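Putative glycosyl hydrolase (Bacteroides thetaiotaomicron VPI-5482, PDB 3K11) is of unestablished function, but is assigned to glycoside hydrolase family 88 and so probably acts as a hydrolase on sugar substrates. Local coordinates at residues N197-L201 / G377-A381; A347-P352 / V426-Q430; G369-C375 / H398-V403. One frame throughout, in Å; residues are numbered along the deposited sequence.

Contact 1 of 3, residues N197-L201 / G377-A381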
loop_
_atom_site.group_PDB
_atom_site.type_symbol
_atom_site.label_atom_id
_atom_site.label_comp_id
_atom_site.label_asym_id
_atom_site.label_seq_id
_atom_site.Cartn_x
_atom_site.Cartn_y
_atom_site.Cartn_z
ATOM N N ASN A 197 2.184 -13.319 -29.557
ATOM C CA ASN A 197 3.072 -13.953 -28.601
ATOM C C ASN A 197 2.899 -13.415 -27.187
ATOM O O ASN A 197 3.836 -12.908 -26.546
ATOM C CB ASN A 197 4.542 -13.831 -29.075
ATOM C CG ASN A 197 4.839 -14.791 -30.224
ATOM O OD1 ASN A 197 3.960 -15.471 -30.696
ATOM N ND2 ASN A 197 6.076 -14.901 -30.603
ATOM N N THR A 198 1.663 -13.548 -26.724
ATOM C CA THR A 198 1.291 -13.165 -25.354
ATOM C C THR A 198 1.117 -14.389 -24.483
ATOM O O THR A 198 0.463 -15.361 -24.856
ATOM C CB THR A 198 -0.052 -12.380 -25.370
ATOM O OG1 THR A 198 0.091 -11.224 -26.212
ATOM C CG2 THR A 198 -0.444 -11.948 -23.996
ATOM N N LEU A 199 1.706 -14.318 -23.290
ATOM C CA LEU A 199 1.462 -15.293 -22.271
ATOM C C LEU A 199 0.369 -14.757 -21.344
ATOM O O LEU A 199 0.447 -13.630 -20.913
ATOM C CB LEU A 199 2.706 -15.615 -21.477
ATOM C CG LEU A 199 3.907 -16.240 -22.192
ATOM C CD1 LEU A 199 5.060 -16.520 -21.174
ATOM C CD2 LEU A 199 3.476 -17.529 -22.992
ATOM N N TRP A 200 -0.584 -15.631 -21.040
ATOM C CA TRP A 200 -1.653 -15.405 -20.062
ATOM C C TRP A 200 -1.373 -16.246 -18.853
ATOM O O TRP A 200 -1.200 -17.464 -18.962
ATOM C CB TRP A 200 -2.975 -15.860 -20.652
ATOM C CG TRP A 200 -3.538 -14.963 -21.689
ATOM C CD1 TRP A 200 -2.974 -14.594 -22.884
ATOM C CD2 TRP A 200 -4.827 -14.386 -21.650
ATOM N NE1 TRP A 200 -3.836 -13.790 -23.575
ATOM C CE2 TRP A 200 -4.993 -13.656 -22.856
ATOM C CE3 TRP A 200 -5.866 -14.408 -20.708
ATOM C CZ2 TRP A 200 -6.178 -12.970 -23.164
ATOM C CZ3 TRP A 200 -7.026 -13.698 -20.988
ATOM C CH2 TRP A 200 -7.187 -13.009 -22.224
ATOM N N LEU A 201 -1.370 -15.624 -17.686
ATOM C CA LEU A 201 -1.152 -16.365 -16.441
ATOM C C LEU A 201 -2.157 -17.516 -16.347
ATOM O O LEU A 201 -1.826 -18.612 -15.862
ATOM C CB LEU A 201 -1.276 -15.415 -15.246
ATOM C CG LEU A 201 -0.891 -15.963 -13.903
ATOM C CD1 LEU A 201 0.557 -16.498 -13.909
ATOM C CD2 LEU A 201 -1.110 -14.864 -12.806
ATOM N N GLY A 377 -16.036 -13.214 -16.507
ATOM C CA GLY A 377 -14.940 -13.555 -17.422
ATOM C C GLY A 377 -14.181 -12.279 -17.732
ATOM O O GLY A 377 -14.803 -11.247 -17.989
ATOM N N THR A 378 -12.858 -12.357 -17.697
ATOM C CA THR A 378 -11.966 -11.147 -17.729
ATOM C C THR A 378 -10.697 -11.461 -18.535
ATOM O O THR A 378 -9.988 -12.453 -18.259
ATOM C CB THR A 378 -11.615 -10.733 -16.293
ATOM O OG1 THR A 378 -12.795 -10.226 -15.670
ATOM C CG2 THR A 378 -10.497 -9.657 -16.254
ATOM N N GLY A 379 -10.444 -10.637 -19.547
ATOM C CA GLY A 379 -9.273 -10.739 -20.397
ATOM C C GLY A 379 -8.112 -9.905 -19.850
ATOM O O GLY A 379 -8.038 -9.624 -18.647
HETATM N N MSE A 380 -7.232 -9.477 -20.746
HETATM C CA MSE A 380 -5.970 -8.819 -20.371
HETATM C C MSE A 380 -5.982 -7.350 -20.685
HETATM O O MSE A 380 -6.351 -6.944 -21.784
HETATM C CB MSE A 380 -4.820 -9.469 -21.143
HETATM C CG MSE A 380 -3.419 -8.952 -20.734
HETATM SE SE MSE A 380 -2.032 -9.792 -21.719
HETATM C CE MSE A 380 -2.411 -11.639 -21.027
ATOM N N ALA A 381 -5.555 -6.537 -19.740
ATOM C CA ALA A 381 -5.449 -5.108 -19.962
ATOM C C ALA A 381 -4.042 -4.629 -19.539
ATOM O O ALA A 381 -3.318 -5.319 -18.765
ATOM C CB ALA A 381 -6.526 -4.336 -19.137
#
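Trp-200, in strand 198-200, and Met-380, in an irregular loop, bring the two backbones to their nearest approach, yet their CA atoms are still 7.9 Å apart. That spacing is too wide for strand pairing, and side chains bridge it. Met-380, a selenomethionine here, does most of the work. Its chain runs straight out, CG anti to the backbone N (chi1 -175°), and bends only at chi3, which drops methyl CE onto one indole face. CE lies 3.4 Å from the centroid of the Trp-200 five-membered ring, 6° off the normal: a CH-pi contact. Atom SE stands farther above the same ring, 5.0 Å from that centroid, as a Met-aromatic contact, and is met tip to tip by Thr-198 CG2 at 3.5 Å. At the far end of the indole, CH2 comes within 3.6 Å of Gly-379 CA. Trp-200 NE1 is hydrogen-bonded to Arg-193 O, Arg-191 makes a cation-pi contact with the indole, and Asp-423 of a neighbouring subunit packs on it. With the indole N-H satisfied outside, the contact between these two segments is apolar and probably rests on dispersion and shape: a methyl over an indole face, beside a chalcogen that is selenium in this crystal.

Contact 2 of 3, residues A347-P352 / V426-Q430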
loop_
_atom_site.group_PDB
_atom_site.type_symbol
_atom_site.label_atom_id
_atom_site.label_comp_id
_atom_site.label_asym_id
_atom_site.label_seq_id
_atom_site.Cartn_x
_atom_site.Cartn_y
_atom_site.Cartn_z
ATOM N N ALA A 347 1.295 -25.409 9.343
ATOM C CA ALA A 347 -0.087 -25.316 9.832
ATOM C C ALA A 347 -0.296 -24.146 10.788
ATOM O O ALA A 347 -1.355 -23.523 10.767
ATOM C CB ALA A 347 -0.513 -26.640 10.479
ATOM N N ILE A 348 0.670 -23.901 11.691
ATOM C CA ILE A 348 0.499 -22.837 12.677
ATOM C C ILE A 348 0.424 -21.496 11.924
ATOM O O ILE A 348 -0.442 -20.611 12.189
ATOM C CB ILE A 348 1.654 -22.803 13.713
ATOM C CG1 ILE A 348 1.597 -24.014 14.657
ATOM C CG2 ILE A 348 1.573 -21.511 14.522
ATOM C CD1 ILE A 348 2.868 -24.249 15.528
ATOM N N ALA A 349 1.300 -21.335 10.946
ATOM C CA ALA A 349 1.357 -20.089 10.195
ATOM C C ALA A 349 0.169 -19.853 9.270
ATOM O O ALA A 349 -0.305 -18.730 9.158
ATOM C CB ALA A 349 2.685 -19.979 9.393
ATOM N N TYR A 350 -0.296 -20.905 8.595
ATOM C CA TYR A 350 -1.280 -20.737 7.550
ATOM C C TYR A 350 -2.683 -21.236 7.834
ATOM O O TYR A 350 -3.602 -20.876 7.129
ATOM C CB TYR A 350 -0.734 -21.299 6.220
ATOM C CG TYR A 350 0.481 -20.526 5.758
ATOM C CD1 TYR A 350 0.389 -19.179 5.416
ATOM C CD2 TYR A 350 1.751 -21.127 5.725
ATOM C CE1 TYR A 350 1.493 -18.477 5.030
ATOM C CE2 TYR A 350 2.895 -20.387 5.349
ATOM C CZ TYR A 350 2.744 -19.070 4.985
ATOM O OH TYR A 350 3.842 -18.310 4.563
ATOM N N GLY A 351 -2.872 -22.117 8.824
ATOM C CA GLY A 351 -4.202 -22.605 9.108
ATOM C C GLY A 351 -5.207 -21.492 9.339
ATOM O O GLY A 351 -6.302 -21.524 8.804
ATOM N N PRO A 352 -4.839 -20.497 10.151
ATOM C CA PRO A 352 -5.772 -19.391 10.402
ATOM C C PRO A 352 -6.086 -18.512 9.197
ATOM O O PRO A 352 -7.183 -17.929 9.127
ATOM C CB PRO A 352 -5.069 -18.611 11.504
ATOM C CG PRO A 352 -4.239 -19.623 12.202
ATOM C CD PRO A 352 -3.670 -20.417 11.046
ATOM N N VAL A 426 -7.890 -17.473 16.279
ATOM C CA VAL A 426 -7.828 -18.846 15.805
ATOM C C VAL A 426 -6.378 -19.304 15.820
ATOM O O VAL A 426 -5.511 -18.624 15.263
ATOM C CB VAL A 426 -8.385 -18.950 14.383
ATOM C CG1 VAL A 426 -8.111 -20.336 13.787
ATOM C CG2 VAL A 426 -9.894 -18.603 14.350
ATOM N N GLN A 427 -6.093 -20.419 16.514
ATOM C CA GLN A 427 -4.774 -21.031 16.497
ATOM C C GLN A 427 -4.856 -22.478 16.098
ATOM O O GLN A 427 -5.777 -23.181 16.493
ATOM C CB GLN A 427 -4.086 -20.881 17.853
ATOM C CG GLN A 427 -3.684 -19.436 18.171
ATOM C CD GLN A 427 -2.451 -18.952 17.397
ATOM O OE1 GLN A 427 -1.682 -19.764 16.887
ATOM N NE2 GLN A 427 -2.201 -17.631 17.398
ATOM N N TYR A 428 -3.889 -22.923 15.296
ATOM C CA TYR A 428 -3.835 -24.312 14.846
ATOM C C TYR A 428 -2.944 -25.157 15.725
ATOM O O TYR A 428 -1.782 -24.806 15.941
ATOM C CB TYR A 428 -3.423 -24.397 13.364
ATOM C CG TYR A 428 -4.629 -24.432 12.459
ATOM C CD1 TYR A 428 -5.551 -23.388 12.448
ATOM C CD2 TYR A 428 -4.894 -25.524 11.650
ATOM C CE1 TYR A 428 -6.697 -23.447 11.663
ATOM C CE2 TYR A 428 -6.023 -25.584 10.857
ATOM C CZ TYR A 428 -6.959 -24.537 10.877
ATOM O OH TYR A 428 -8.112 -24.575 10.078
ATOM N N TYR A 429 -3.465 -26.299 16.172
ATOM C CA TYR A 429 -2.723 -27.228 17.033
ATOM C C TYR A 429 -2.713 -28.600 16.357
ATOM O O TYR A 429 -3.703 -29.028 15.825
ATOM C CB TYR A 429 -3.355 -27.308 18.442
ATOM C CG TYR A 429 -3.285 -25.963 19.128
ATOM C CD1 TYR A 429 -2.101 -25.526 19.719
ATOM C CD2 TYR A 429 -4.363 -25.108 19.131
ATOM C CE1 TYR A 429 -2.002 -24.279 20.288
ATOM C CE2 TYR A 429 -4.267 -23.854 19.704
ATOM C CZ TYR A 429 -3.084 -23.433 20.263
ATOM O OH TYR A 429 -2.982 -22.170 20.820
ATOM N N GLN A 430 -1.590 -29.285 16.400
ATOM C CA GLN A 430 -1.472 -30.557 15.723
ATOM C C GLN A 430 -1.958 -31.697 16.623
ATOM O O GLN A 430 -2.360 -32.727 16.119
ATOM C CB GLN A 430 -0.057 -30.714 15.163
ATOM C CG GLN A 430 0.207 -29.647 13.992
ATOM C CD GLN A 430 0.311 -28.145 14.468
ATOM O OE1 GLN A 430 1.133 -27.835 15.313
ATOM N NE2 GLN A 430 -0.533 -27.239 13.916
HETATM O O HOH W 1 -1.945 -20.922 14.403
#
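Tyr-428 lays one face of its ring over Gly-351, whose CA stands 3.5 Å from the ring centroid and 6° off the normal, a CH-pi contact centred on the ring. The fit requires a glycine: a CB modelled on Gly-351 would fall 2.4 Å from Tyr-428 CG. Chi1 of Tyr-428 is -93°, some 30° from the staggered value, which turns the ring flat against helix 347-362. Beside the ring, Pro-352 CD touches Tyr-428 CD1 at 3.8 Å, and Pro-352 CG reaches Val-426 O at 3.5 Å. The Tyr-428 hydroxyl bonds to Gln-355, farther along that helix, and helix 400-416 also packs on this side chain. Replacing Tyr-428 by an alanine would remove the ring and is likely to open a gap over Gly-351 and leave Gln-355 without its hydroxyl partner. Gln-430 NE2 lies 3.5 Å from Ala-347 CB and is hydrogen-bonded to Gln-417.

Because Pro-352 has no N-H to give, Ile-348 O lacks the usual helical donor and the helix kinks. A water fills that role, donating to Ile-348 O (2.7 Å) and Gln-427 OE1 (2.8 Å) and accepting from Tyr-428 N (2.9 Å). Gln-195 of a neighbouring subunit also bonds to Gln-427 OE1. The arrangement is a water-bridged packing of the helix's first turn and a half against the end of a beta hairpin, 420-422 with 425-427, following the family's alpha/alpha barrel.

Contact 3 of 3, residues G369-C375 / H398-V403. With EDO (1,2-ethanediol), chain T.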
loop_
_atom_site.group_PDB
_atom_site.type_symbol
_atom_site.label_atom_id
_atom_site.label_comp_id
_atom_site.label_asym_id
_atom_site.label_seq_id
_atom_site.Cartn_x
_atom_site.Cartn_y
_atom_site.Cartn_z
ATOM N N GLY A 369 -27.881 -20.889 -2.684
ATOM C CA GLY A 369 -26.699 -21.686 -2.985
ATOM C C GLY A 369 -25.800 -21.064 -4.039
ATOM O O GLY A 369 -24.842 -21.706 -4.526
ATOM N N GLN A 370 -26.137 -19.834 -4.447
ATOM C CA GLN A 370 -25.290 -19.095 -5.375
ATOM C C GLN A 370 -24.086 -18.553 -4.643
ATOM O O GLN A 370 -24.107 -18.400 -3.436
ATOM C CB GLN A 370 -26.042 -17.932 -6.009
ATOM C CG GLN A 370 -27.263 -18.367 -6.825
ATOM C CD GLN A 370 -28.000 -17.193 -7.404
ATOM O OE1 GLN A 370 -28.145 -16.159 -6.737
ATOM N NE2 GLN A 370 -28.498 -17.342 -8.635
ATOM N N VAL A 371 -23.053 -18.237 -5.404
ATOM C CA VAL A 371 -21.830 -17.656 -4.870
ATOM C C VAL A 371 -21.768 -16.218 -5.369
ATOM O O VAL A 371 -21.643 -15.962 -6.585
ATOM C CB VAL A 371 -20.581 -18.450 -5.303
ATOM C CG1 VAL A 371 -19.318 -17.709 -4.880
ATOM C CG2 VAL A 371 -20.639 -19.896 -4.721
ATOM N N GLU A 372 -21.853 -15.293 -4.423
ATOM C CA GLU A 372 -21.823 -13.849 -4.709
ATOM C C GLU A 372 -20.415 -13.269 -4.704
ATOM O O GLU A 372 -19.508 -13.796 -4.062
ATOM C CB GLU A 372 -22.676 -13.088 -3.687
ATOM C CG GLU A 372 -24.148 -13.565 -3.656
ATOM C CD GLU A 372 -25.085 -12.730 -2.769
ATOM O OE1 GLU A 372 -24.646 -11.785 -2.046
ATOM O OE2 GLU A 372 -26.315 -13.002 -2.842
ATOM N N GLY A 373 -20.264 -12.125 -5.375
ATOM C CA GLY A 373 -18.993 -11.402 -5.394
ATOM C C GLY A 373 -17.906 -11.963 -6.311
ATOM O O GLY A 373 -16.723 -11.609 -6.128
ATOM N N THR A 374 -18.289 -12.764 -7.307
ATOM C CA THR A 374 -17.340 -13.338 -8.250
ATOM C C THR A 374 -17.197 -12.459 -9.491
ATOM O O THR A 374 -18.183 -12.136 -10.140
ATOM C CB THR A 374 -17.767 -14.709 -8.724
ATOM O OG1 THR A 374 -17.815 -15.599 -7.597
ATOM C CG2 THR A 374 -16.799 -15.270 -9.780
ATOM N N CYS A 375 -15.949 -12.137 -9.828
ATOM C CA CYS A 375 -15.572 -11.392 -11.034
ATOM C C CYS A 375 -15.953 -12.202 -12.290
ATOM O O CYS A 375 -15.683 -13.397 -12.383
ATOM C CB CYS A 375 -14.042 -11.147 -11.027
ATOM S SG CYS A 375 -13.419 -10.321 -12.490
ATOM N N HIS A 398 -17.107 -19.126 -12.372
ATOM C CA HIS A 398 -15.797 -19.284 -11.773
ATOM C C HIS A 398 -15.842 -19.440 -10.290
ATOM O O HIS A 398 -14.849 -19.849 -9.707
ATOM C CB HIS A 398 -14.952 -18.033 -12.024
ATOM C CG HIS A 398 -14.949 -17.599 -13.440
ATOM N ND1 HIS A 398 -15.997 -16.916 -14.001
ATOM C CD2 HIS A 398 -14.038 -17.786 -14.430
ATOM C CE1 HIS A 398 -15.732 -16.711 -15.279
ATOM N NE2 HIS A 398 -14.533 -17.187 -15.546
ATOM N N GLY A 399 -16.951 -19.036 -9.661
ATOM C CA GLY A 399 -17.014 -19.129 -8.205
ATOM C C GLY A 399 -17.275 -20.519 -7.670
ATOM O O GLY A 399 -16.895 -20.858 -6.541
ATOM N N TYR A 400 -17.934 -21.348 -8.481
ATOM C CA TYR A 400 -18.552 -22.571 -7.947
ATOM C C TYR A 400 -17.532 -23.665 -7.602
ATOM O O TYR A 400 -17.552 -24.190 -6.467
ATOM C CB TYR A 400 -19.681 -23.035 -8.921
ATOM C CG TYR A 400 -20.786 -22.018 -8.847
ATOM C CD1 TYR A 400 -21.712 -22.061 -7.818
ATOM C CD2 TYR A 400 -20.780 -20.902 -9.665
ATOM C CE1 TYR A 400 -22.665 -21.040 -7.648
ATOM C CE2 TYR A 400 -21.753 -19.879 -9.510
ATOM C CZ TYR A 400 -22.685 -19.973 -8.508
ATOM O OH TYR A 400 -23.613 -18.967 -8.305
ATOM N N GLY A 401 -16.683 -24.011 -8.576
ATOM C CA GLY A 401 -15.639 -25.031 -8.413
ATOM C C GLY A 401 -14.771 -24.722 -7.222
ATOM O O GLY A 401 -14.570 -25.545 -6.334
ATOM N N PRO A 402 -14.220 -23.528 -7.215
ATOM C CA PRO A 402 -13.358 -23.144 -6.111
ATOM C C PRO A 402 -13.970 -23.188 -4.724
ATOM O O PRO A 402 -13.334 -23.643 -3.811
ATOM C CB PRO A 402 -12.901 -21.764 -6.507
ATOM C CG PRO A 402 -12.903 -21.757 -7.994
ATOM C CD PRO A 402 -14.151 -22.582 -8.336
ATOM N N VAL A 403 -15.223 -22.769 -4.570
ATOM C CA VAL A 403 -15.870 -22.834 -3.275
ATOM C C VAL A 403 -16.020 -24.278 -2.866
ATOM O O VAL A 403 -15.806 -24.627 -1.700
ATOM C CB VAL A 403 -17.226 -22.073 -3.315
ATOM C CG1 VAL A 403 -18.084 -22.403 -2.087
ATOM C CG2 VAL A 403 -16.940 -20.542 -3.436
HETATM C C1 EDO T . -24.495 -14.035 0.715
HETATM O O1 EDO T . -23.800 -12.778 0.472
HETATM C C2 EDO T . -25.764 -13.838 1.548
HETATM O O2 EDO T . -26.810 -13.181 0.781
#
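Tyr-400 and Val-371 make the one hydrogen bond between the segments: Val-371 N donates to Tyr-400 OH at 3.0 Å, nearly straight at 168°. The same hydroxyl is hydrogen-bonded to Val-394 O, so two backbone groups grip it and fix the end of the ring. Gly-369 O lies in the ring plane at its edge, 3.9 Å from Tyr-400 CE1; it is buried without a polar partner in the model.

Apolar packing accompanies that bond. Val-371 sits over one face of the Tyr-400 ring, its CB 4.0 Å above the plane and displaced toward the rim. With CG1 anti to the backbone N (chi1 173°), CG2 lies against Tyr-400 CE1 at 3.7 Å, and both Val-371 methyls, CG1 and CG2, straddle Val-403 CG2 at 4.0 Å. Val-403, one turn on from Gly-399, whose O accepts from Val-403 N, meets Val-371 tip to tip. Elsewhere the Tyr-400 ring packs on Val-39, Tyr-42 and Ile-43 of helix 29-45. In the alpha/alpha barrel expected of this family, the contact lays an irregular loop along the N-terminal part of helix 400-416 and the 3-10 residues 398-399 before it.

Around His-398 and Gly-399 the fit is steric. Thr-374 OG1 approaches Gly-399 CA at 3.7 Å, and a CB on that glycine would clash with Thr-374 OG1; Thr-374 CG2 rests 4.0 Å from His-398 CB.

The bound 1,2-ethanediol, probably from the crystallisation liquor, meets Glu-372, whose CB points away from the other segment: O1 donates to OE1. The other carboxylate oxygen, OE2, is hydrogen-bonded to Asn-366.

In the fold
From the N terminus, contact 1 opens first: segment 197-201 is separated by 175 residues, largely helical, from 377-381. Within that span helix 347-362 begins contact 2, which closes at 426-430, the hairpin strand's end and the residues after it, crossing contact 1. Contact 3 is local, joining 369-375 to helix 400-416 across 22 residues; it falls within the span of contact 2 but crosses contact 1. Contacts 1 and 3 share the loop before helix 384-388 and touch, Gly-377 N lying 3.7 Å from His-398 CE1. Contact 2 stays about 14 Å (nearest atoms) from contact 3, yet a weak hydrogen bond from Gln-427 NE2 to Met-380 O of a neighbouring subunit links it to contact 1 there.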